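Local coordinates for centrosomal protein of 192 kDa (Homo sapiens, PDB 6FVI) that serves as a centrosomal scaffold that activates AURKA and PLK1 and is required for centrosome maturation and bipolar spindle assembly, here represented by its PapD-like domain 7, at residues T14-P17 / S18-V21. Numbering follows the deposited sequence. Where two conformers were deposited one is given.
Sequences TKPP and STKV
Thr-19 closes a short 3-10 turn over Pro-16, and the carbonyl oxygen Pro-16 O is where the two meet. Two donors of the same residue grip that oxygen. Thr-19 N donates to Pro-16 O at 2.9 Å, reaching it from above the carbonyl plane. Its N-H...O angle of 165° is nearly straight. The hydroxyl Thr-19 OG1 instead comes in the carbonyl plane, 2.7 Å from Pro-16 O. Traced outward from CB, the threonine side chain divides its work. Thr-19 CB lies 3.5 Å from Pro-16 O. Thr-19 OG1, set between its own backbone N and carbonyl carbon (chi1 64°), turns back to donate to that oxygen. On the way Thr-19 OG1 also passes 3.7 Å from Lys-15 CB. The methyl Thr-19 CG2 rests against the proline ring, 3.9 Å from Pro-16 CD, the two side chains crossing at about a right angle. Without the hydroxyl and methyl, as with an alanine here, Pro-16 O would probably keep the backbone N-H as its one donor from this turn, and the contact with the ring would be lost.

The next i to i+3 bond, Lys-20 N to Pro-17 O at 3.0 Å, prolongs the turn, and Lys-20 CG lies 3.3 Å from Pro-17 O. On the Pro-16 ring, Pro-16 CG meets the hydroxyl Ser-18 OG at 3.4 Å, a van der Waals contact. The turn leads into strand 21-23 at the periphery of this PapD-like (ASH) domain. Met-127 touches both Pro-16 and Ser-18, while Lys-20 pairs through its backbone with His-48. Both prolines lack an N-H and serve here through their carbonyls, which accept from Thr-19 and Lys-20; the threonine hydroxyl supplements this backbone pattern as the second donor to Pro-16 O.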
loop_
_atom_site.group_PDB
_atom_site.type_symbol
_atom_site.label_atom_id
_atom_site.label_comp_id
_atom_site.label_asym_id
_atom_site.label_seq_id
_atom_site.Cartn_x
_atom_site.Cartn_y
_atom_site.Cartn_z
ATOM N N THR A 14 -2.413 24.036 4.301
ATOM C CA THR A 14 -3.546 23.258 4.769
ATOM C C THR A 14 -3.723 22.030 3.901
ATOM O O THR A 14 -3.379 22.013 2.721
ATOM C CB THR A 14 -4.829 24.070 4.783
ATOM O OG1 THR A 14 -5.153 24.532 3.492
ATOM C CG2 THR A 14 -4.747 25.182 5.716
ATOM N N LYS A 15 -4.276 20.994 4.513
ATOM C CA LYS A 15 -4.612 19.746 3.803
ATOM C C LYS A 15 -5.935 19.912 3.129
ATOM O O LYS A 15 -6.958 20.057 3.804
ATOM C CB LYS A 15 -4.698 18.588 4.758
ATOM C CG LYS A 15 -3.351 18.180 5.316
ATOM C CD LYS A 15 -3.472 16.819 5.982
ATOM C CE LYS A 15 -2.175 16.371 6.616
ATOM N NZ LYS A 15 -2.196 14.894 6.811
ATOM N N PRO A 16 -5.958 19.809 1.799
ATOM C CA PRO A 16 -7.192 20.080 1.084
ATOM C C PRO A 16 -8.064 18.832 0.979
ATOM O O PRO A 16 -7.620 17.719 1.319
ATOM C CB PRO A 16 -6.687 20.518 -0.288
ATOM C CG PRO A 16 -5.402 19.784 -0.457
ATOM C CD PRO A 16 -4.803 19.630 0.889
ATOM N N PRO A 17 -9.274 18.974 0.440
ATOM C CA PRO A 17 -10.191 17.826 0.384
ATOM C C PRO A 17 -9.692 16.654 -0.449
ATOM O O PRO A 17 -10.131 15.514 -0.259
ATOM C CB PRO A 17 -11.480 18.415 -0.193
ATOM C CG PRO A 17 -11.405 19.865 0.086
ATOM C CD PRO A 17 -9.956 20.240 0.096
ATOM N N SER A 18 -8.764 16.900 -1.367
ATOM C CA SER A 18 -8.143 15.857 -2.159
ATOM C C SER A 18 -7.324 14.875 -1.329
ATOM O O SER A 18 -6.926 13.826 -1.830
ATOM C CB SER A 18 -7.300 16.495 -3.263
ATOM O OG SER A 18 -6.553 17.571 -2.737
ATOM N N THR A 19 -7.087 15.199 -0.050
ATOM C CA THR A 19 -6.417 14.280 0.861
ATOM C C THR A 19 -7.356 13.396 1.653
ATOM O O THR A 19 -6.886 12.581 2.411
ATOM C CB THR A 19 -5.487 15.010 1.835
ATOM O OG1 THR A 19 -6.225 15.883 2.694
ATOM C CG2 THR A 19 -4.414 15.785 1.078
ATOM N N LYS A 20 -8.666 13.483 1.415
ATOM C CA LYS A 20 -9.686 12.783 2.227
ATOM C C LYS A 20 -9.954 11.319 1.835
ATOM O O LYS A 20 -11.030 10.757 2.064
ATOM C CB LYS A 20 -11.003 13.567 2.212
ATOM C CG LYS A 20 -10.922 14.917 2.911
ATOM C CD LYS A 20 -12.253 15.661 2.870
ATOM C CE LYS A 20 -13.288 14.999 3.759
ATOM N NZ LYS A 20 -14.636 15.625 3.645
ATOM N N VAL A 21 -8.944 10.678 1.297
ATOM C CA VAL A 21 -9.031 9.283 0.880
ATOM C C VAL A 21 -8.120 8.539 1.814
ATOM O O VAL A 21 -6.991 8.968 2.029
ATOM C CB VAL A 21 -8.597 9.122 -0.572
ATOM C CG1 VAL A 21 -8.827 7.712 -0.997
ATOM C CG2 VAL A 21 -9.336 10.116 -1.438
#